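Local atomic coordinates of ribonucleotide monophosphatase NagD (Escherichia coli, PDB entry 2C4N), a protein that hydrolyses ribonucleoside 5'-monophosphates, and probably deoxyribonucleotides and other phosphate compounds, as a HAD-superfamily phosphatase using magnesium or another divalent metal. Residues A131-P145 and I163-P177. Numbering follows the deposited sequence.
Sequences AYFVANGARFIATNP and IEKISGRKPFYVGKP. With PO4 (phosphate ion), chain C; PO4 (phosphate ion), chain D.
R169 reaches across to the end of helix 124-135 and puts one nitrogen, NH1, between two carbonyls. The bond from R169 NH1 to V134 O is 2.6 Å and lies in the guanidinium plane; the second, from NH1 to A138 O, is 3.1 Å and tilted 20° out of that plane. V134 O is gripped twice, since G137 N, of the helix-ending Schellman motif, comes to it from the opposite face of the carbonyl. The bend at chi3 swings the guanidinium back onto this turn.

From there the segments run on as neighbouring parallel strands, 139-142 and 172-173, the ends of a beta-alpha-beta crossover through helix 156-167. F172 N donates to F140 O, A142 N to F172 O and V174 N to A142 O (2.9 Å); past the strand ends, where T143 and V174 have left extended geometry, G175 N bonds to T143 O. Beyond it, K176, a probable substrate-binding residue, forms salt bridges to D206 and D9 and donates from NZ to both phosphate ions.

Packing fills the side toward helix 156-167. With CG anti to the backbone N (chi1 -164°), the F140 ring lies between P171 and V134: P171 CB sits 3.3 Å from the ring centroid in a CH-pi contact, and V134 CG2 is offset toward the rim of the opposite face. I163 CG2 meets F140 CZ, while A131 CB packs on I166 CG2 where helical segments 131-135 and 163-167 cross at -51°. P171 CG and P145 CA cover opposite faces of Y173, and P145 CB stands 3.7 Å from that ring's centroid.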
loop_
_atom_site.group_PDB
_atom_site.type_symbol
_atom_site.label_atom_id
_atom_site.label_comp_id
_atom_site.label_asym_id
_atom_site.label_seq_id
_atom_site.Cartn_x
_atom_site.Cartn_y
_atom_site.Cartn_z
ATOM N N ALA A 131 -15.637 -4.177 -12.583
ATOM C CA ALA A 131 -15.292 -2.893 -11.979
ATOM C C ALA A 131 -16.512 -1.975 -11.939
ATOM O O ALA A 131 -16.754 -1.294 -10.945
ATOM C CB ALA A 131 -14.157 -2.231 -12.765
ATOM N N TYR A 132 -17.276 -1.968 -13.025
ATOM C CA TYR A 132 -18.481 -1.150 -13.113
ATOM C C TYR A 132 -19.487 -1.532 -12.025
ATOM O O TYR A 132 -20.019 -0.666 -11.330
ATOM C CB TYR A 132 -19.122 -1.325 -14.489
ATOM C CG TYR A 132 -20.470 -0.654 -14.628
ATOM C CD1 TYR A 132 -20.571 0.718 -14.855
ATOM C CD2 TYR A 132 -21.646 -1.393 -14.520
ATOM C CE1 TYR A 132 -21.816 1.340 -14.973
ATOM C CE2 TYR A 132 -22.893 -0.783 -14.634
ATOM C CZ TYR A 132 -22.971 0.581 -14.861
ATOM O OH TYR A 132 -24.204 1.181 -14.977
ATOM N N PHE A 133 -19.750 -2.828 -11.880
ATOM C CA PHE A 133 -20.698 -3.290 -10.868
ATOM C C PHE A 133 -20.225 -3.025 -9.440
ATOM O O PHE A 133 -21.004 -2.591 -8.589
ATOM C CB PHE A 133 -20.988 -4.784 -11.044
ATOM C CG PHE A 133 -21.710 -5.117 -12.321
ATOM C CD1 PHE A 133 -22.863 -4.424 -12.685
ATOM C CD2 PHE A 133 -21.246 -6.132 -13.157
ATOM C CE1 PHE A 133 -23.542 -4.736 -13.865
ATOM C CE2 PHE A 133 -21.919 -6.453 -14.340
ATOM C CZ PHE A 133 -23.070 -5.750 -14.693
ATOM N N VAL A 134 -18.953 -3.289 -9.169
ATOM C CA VAL A 134 -18.418 -3.066 -7.831
ATOM C C VAL A 134 -18.463 -1.582 -7.507
ATOM O O VAL A 134 -18.858 -1.190 -6.410
ATOM C CB VAL A 134 -16.964 -3.589 -7.712
ATOM C CG1 VAL A 134 -16.359 -3.188 -6.366
ATOM C CG2 VAL A 134 -16.955 -5.107 -7.841
ATOM N N ALA A 135 -18.071 -0.757 -8.469
ATOM C CA ALA A 135 -18.084 0.681 -8.267
ATOM C C ALA A 135 -19.499 1.173 -7.990
ATOM O O ALA A 135 -19.690 2.164 -7.287
ATOM C CB ALA A 135 -17.520 1.380 -9.487
ATOM N N ASN A 136 -20.475 0.509 -8.563
ATOM C CA ASN A 136 -21.864 0.797 -8.349
ATOM C C ASN A 136 -22.555 0.125 -7.189
ATOM O O ASN A 136 -23.744 0.135 -7.102
ATOM C CB ASN A 136 -22.672 0.711 -9.637
ATOM C CG ASN A 136 -22.428 1.879 -10.545
ATOM O OD1 ASN A 136 -23.006 2.928 -10.343
ATOM N ND2 ASN A 136 -21.624 1.708 -11.529
ATOM N N GLY A 137 -21.783 -0.418 -6.275
ATOM C CA GLY A 137 -22.355 -1.054 -5.101
ATOM C C GLY A 137 -22.549 -2.556 -5.008
ATOM O O GLY A 137 -23.069 -3.040 -4.000
ATOM N N ALA A 138 -22.148 -3.307 -6.023
ATOM C CA ALA A 138 -22.319 -4.753 -5.954
ATOM C C ALA A 138 -21.423 -5.329 -4.861
ATOM O O ALA A 138 -20.325 -4.820 -4.618
ATOM C CB ALA A 138 -21.975 -5.376 -7.296
ATOM N N ARG A 139 -21.887 -6.383 -4.193
ATOM C CA ARG A 139 -21.088 -7.017 -3.147
ATOM C C ARG A 139 -19.938 -7.784 -3.814
ATOM O O ARG A 139 -20.156 -8.717 -4.593
ATOM C CB ARG A 139 -21.982 -7.933 -2.300
ATOM C CG ARG A 139 -23.056 -7.137 -1.542
ATOM C CD ARG A 139 -24.119 -8.024 -0.900
ATOM N NE ARG A 139 -23.579 -8.895 0.143
ATOM C CZ ARG A 139 -24.324 -9.695 0.904
ATOM N NH1 ARG A 139 -25.638 -9.730 0.735
ATOM N NH2 ARG A 139 -23.757 -10.458 1.828
ATOM N N PHE A 140 -18.716 -7.365 -3.493
ATOM C CA PHE A 140 -17.477 -7.899 -4.063
ATOM C C PHE A 140 -16.878 -9.078 -3.267
ATOM O O PHE A 140 -16.346 -8.899 -2.171
ATOM C CB PHE A 140 -16.485 -6.726 -4.155
ATOM C CG PHE A 140 -15.294 -6.962 -5.055
ATOM C CD1 PHE A 140 -15.251 -8.024 -5.958
ATOM C CD2 PHE A 140 -14.217 -6.078 -5.011
ATOM C CE1 PHE A 140 -14.145 -8.200 -6.804
ATOM C CE2 PHE A 140 -13.111 -6.239 -5.847
ATOM C CZ PHE A 140 -13.071 -7.301 -6.746
ATOM N N ILE A 141 -16.974 -10.278 -3.839
ATOM C CA ILE A 141 -16.471 -11.500 -3.206
ATOM C C ILE A 141 -15.464 -12.190 -4.124
ATOM O O ILE A 141 -15.662 -12.244 -5.339
ATOM C CB ILE A 141 -17.613 -12.525 -2.957
ATOM C CG1 ILE A 141 -18.835 -11.835 -2.347
ATOM C CG2 ILE A 141 -17.114 -13.641 -2.058
ATOM C CD1 ILE A 141 -18.594 -11.234 -0.989
ATOM N N ALA A 142 -14.403 -12.741 -3.542
ATOM C CA ALA A 142 -13.381 -13.437 -4.321
ATOM C C ALA A 142 -13.033 -14.748 -3.621
ATOM O O ALA A 142 -13.005 -14.812 -2.391
ATOM C CB ALA A 142 -12.137 -12.560 -4.465
ATOM N N THR A 143 -12.758 -15.793 -4.396
ATOM C CA THR A 143 -12.453 -17.096 -3.810
ATOM C C THR A 143 -11.165 -17.180 -2.993
ATOM O O THR A 143 -11.164 -17.744 -1.901
ATOM C CB THR A 143 -12.435 -18.213 -4.892
ATOM O OG1 THR A 143 -11.461 -17.913 -5.894
ATOM C CG2 THR A 143 -13.802 -18.344 -5.540
ATOM N N ASN A 144 -10.068 -16.627 -3.502
ATOM C CA ASN A 144 -8.801 -16.694 -2.773
ATOM C C ASN A 144 -7.862 -15.554 -3.181
ATOM O O ASN A 144 -7.865 -15.123 -4.329
ATOM C CB ASN A 144 -8.134 -18.062 -3.008
ATOM C CG ASN A 144 -7.851 -18.342 -4.481
ATOM O OD1 ASN A 144 -8.761 -18.373 -5.313
ATOM N ND2 ASN A 144 -6.580 -18.555 -4.803
ATOM N N PRO A 145 -7.036 -15.069 -2.242
ATOM C CA PRO A 145 -6.097 -13.970 -2.490
ATOM C C PRO A 145 -4.814 -14.283 -3.259
ATOM O O PRO A 145 -4.096 -13.367 -3.661
ATOM C CB PRO A 145 -5.814 -13.450 -1.086
ATOM C CG PRO A 145 -5.800 -14.720 -0.275
ATOM C CD PRO A 145 -6.979 -15.513 -0.835
ATOM N N ILE A 163 -9.690 -4.941 -11.144
ATOM C CA ILE A 163 -11.023 -4.560 -10.691
ATOM C C ILE A 163 -10.933 -3.637 -9.477
ATOM O O ILE A 163 -11.656 -2.645 -9.388
ATOM C CB ILE A 163 -11.857 -5.814 -10.331
ATOM C CG1 ILE A 163 -12.021 -6.692 -11.580
ATOM C CG2 ILE A 163 -13.219 -5.406 -9.781
ATOM C CD1 ILE A 163 -12.460 -8.120 -11.288
ATOM N N GLU A 164 -10.038 -3.962 -8.549
ATOM C CA GLU A 164 -9.840 -3.151 -7.347
ATOM C C GLU A 164 -9.291 -1.772 -7.711
ATOM O O GLU A 164 -9.721 -0.755 -7.169
ATOM C CB GLU A 164 -8.852 -3.835 -6.390
ATOM C CG GLU A 164 -9.263 -5.222 -5.938
ATOM C CD GLU A 164 -8.239 -5.870 -5.031
ATOM O OE1 GLU A 164 -8.069 -5.409 -3.885
ATOM O OE2 GLU A 164 -7.594 -6.847 -5.462
ATOM N N LYS A 165 -8.334 -1.754 -8.632
ATOM C CA LYS A 165 -7.698 -0.512 -9.080
ATOM C C LYS A 165 -8.706 0.476 -9.666
ATOM O O LYS A 165 -8.682 1.667 -9.355
ATOM C CB LYS A 165 -6.635 -0.831 -10.136
ATOM C CG LYS A 165 -5.333 -0.065 -9.985
ATOM C CD LYS A 165 -4.673 -0.412 -8.662
ATOM C CE LYS A 165 -3.156 -0.404 -8.769
ATOM N NZ LYS A 165 -2.507 -1.036 -7.581
ATOM N N ILE A 166 -9.595 -0.033 -10.512
ATOM C CA ILE A 166 -10.607 0.794 -11.160
ATOM C C ILE A 166 -11.725 1.225 -10.216
ATOM O O ILE A 166 -12.105 2.396 -10.191
ATOM C CB ILE A 166 -11.245 0.048 -12.359
ATOM C CG1 ILE A 166 -10.170 -0.276 -13.399
ATOM C CG2 ILE A 166 -12.356 0.901 -12.988
ATOM C CD1 ILE A 166 -10.642 -1.189 -14.516
ATOM N N SER A 167 -12.243 0.286 -9.431
ATOM C CA SER A 167 -13.346 0.576 -8.519
ATOM C C SER A 167 -12.941 1.219 -7.202
ATOM O O SER A 167 -13.755 1.882 -6.558
ATOM C CB SER A 167 -14.126 -0.705 -8.213
ATOM O OG SER A 167 -13.338 -1.602 -7.447
ATOM N N GLY A 168 -11.695 1.011 -6.795
ATOM C CA GLY A 168 -11.233 1.568 -5.539
ATOM C C GLY A 168 -11.734 0.760 -4.356
ATOM O O GLY A 168 -11.690 1.226 -3.217
ATOM N N ARG A 169 -12.216 -0.453 -4.619
ATOM C CA ARG A 169 -12.720 -1.315 -3.559
ATOM C C ARG A 169 -12.045 -2.679 -3.562
ATOM O O ARG A 169 -11.609 -3.169 -4.603
ATOM C CB ARG A 169 -14.234 -1.495 -3.699
ATOM C CG ARG A 169 -15.041 -0.221 -3.513
ATOM C CD ARG A 169 -16.516 -0.513 -3.708
ATOM N NE ARG A 169 -17.000 -1.461 -2.710
ATOM C CZ ARG A 169 -18.038 -2.272 -2.883
ATOM N NH1 ARG A 169 -18.714 -2.262 -4.023
ATOM N NH2 ARG A 169 -18.404 -3.091 -1.907
ATOM N N LYS A 170 -11.963 -3.287 -2.387
ATOM C CA LYS A 170 -11.353 -4.597 -2.252
ATOM C C LYS A 170 -12.417 -5.645 -1.973
ATOM O O LYS A 170 -13.429 -5.364 -1.337
ATOM C CB LYS A 170 -10.315 -4.578 -1.132
ATOM C CG LYS A 170 -9.084 -3.765 -1.486
ATOM C CD LYS A 170 -8.053 -3.796 -0.379
ATOM C CE LYS A 170 -6.684 -3.391 -0.900
ATOM N NZ LYS A 170 -5.685 -3.319 0.202
ATOM N N PRO A 171 -12.194 -6.878 -2.443
ATOM C CA PRO A 171 -13.187 -7.921 -2.205
ATOM C C PRO A 171 -12.966 -8.605 -0.877
ATOM O O PRO A 171 -11.932 -8.428 -0.228
ATOM C CB PRO A 171 -12.936 -8.885 -3.354
ATOM C CG PRO A 171 -11.413 -8.879 -3.417
ATOM C CD PRO A 171 -11.082 -7.385 -3.273
ATOM N N PHE A 172 -13.956 -9.386 -0.480
ATOM C CA PHE A 172 -13.855 -10.182 0.717
ATOM C C PHE A 172 -13.335 -11.502 0.153
ATOM O O PHE A 172 -14.009 -12.126 -0.677
ATOM C CB PHE A 172 -15.231 -10.413 1.347
ATOM C CG PHE A 172 -15.213 -11.407 2.478
ATOM C CD1 PHE A 172 -14.703 -11.055 3.726
ATOM C CD2 PHE A 172 -15.663 -12.709 2.284
ATOM C CE1 PHE A 172 -14.642 -11.987 4.758
ATOM C CE2 PHE A 172 -15.605 -13.646 3.311
ATOM C CZ PHE A 172 -15.095 -13.285 4.547
ATOM N N TYR A 173 -12.137 -11.906 0.565
ATOM C CA TYR A 173 -11.561 -13.166 0.104
ATOM C C TYR A 173 -12.064 -14.264 1.026
ATOM O O TYR A 173 -11.919 -14.180 2.247
ATOM C CB TYR A 173 -10.027 -13.121 0.134
ATOM C CG TYR A 173 -9.409 -12.307 -0.984
ATOM C CD1 TYR A 173 -8.815 -11.072 -0.731
ATOM C CD2 TYR A 173 -9.409 -12.780 -2.292
ATOM C CE1 TYR A 173 -8.234 -10.325 -1.761
ATOM C CE2 TYR A 173 -8.835 -12.044 -3.327
ATOM C CZ TYR A 173 -8.249 -10.821 -3.055
ATOM O OH TYR A 173 -7.689 -10.104 -4.090
ATOM N N VAL A 174 -12.661 -15.292 0.438
ATOM C CA VAL A 174 -13.216 -16.396 1.211
ATOM C C VAL A 174 -12.155 -17.370 1.717
ATOM O O VAL A 174 -12.266 -17.892 2.824
ATOM C CB VAL A 174 -14.259 -17.177 0.367
ATOM C CG1 VAL A 174 -14.750 -18.406 1.131
ATOM C CG2 VAL A 174 -15.437 -16.266 0.024
ATOM N N GLY A 175 -11.125 -17.605 0.912
ATOM C CA GLY A 175 -10.086 -18.551 1.300
ATOM C C GLY A 175 -9.059 -18.073 2.313
ATOM O O GLY A 175 -9.123 -16.938 2.790
ATOM N N LYS A 176 -8.113 -18.952 2.646
ATOM C CA LYS A 176 -7.045 -18.627 3.593
ATOM C C LYS A 176 -6.335 -17.379 3.072
ATOM O O LYS A 176 -6.236 -17.183 1.862
ATOM C CB LYS A 176 -6.034 -19.779 3.668
ATOM C CG LYS A 176 -6.600 -21.108 4.135
ATOM C CD LYS A 176 -5.582 -22.228 3.933
ATOM C CE LYS A 176 -5.414 -22.574 2.453
ATOM N NZ LYS A 176 -4.208 -23.421 2.208
ATOM N N PRO A 177 -5.786 -16.541 3.968
ATOM C CA PRO A 177 -5.716 -16.619 5.431
ATOM C C PRO A 177 -6.981 -16.247 6.207
ATOM O O PRO A 177 -6.963 -16.194 7.435
ATOM C CB PRO A 177 -4.552 -15.693 5.761
ATOM C CG PRO A 177 -4.711 -14.609 4.744
ATOM C CD PRO A 177 -5.006 -15.388 3.471
HETATM P P PO4 C . -2.086 -20.994 -0.134
HETATM O O1 PO4 C . -2.601 -21.941 -1.153
HETATM O O2 PO4 C . -0.648 -20.733 -0.383
HETATM O O3 PO4 C . -2.840 -19.720 -0.217
HETATM O O4 PO4 C . -2.256 -21.578 1.219
HETATM P P PO4 D . -3.303 -25.120 -1.321
HETATM O O1 PO4 D . -3.921 -26.469 -1.277
HETATM O O2 PO4 D . -4.140 -24.163 -0.559
HETATM O O3 PO4 D . -1.956 -25.174 -0.730
HETATM O O4 PO4 D . -3.196 -24.676 -2.735
#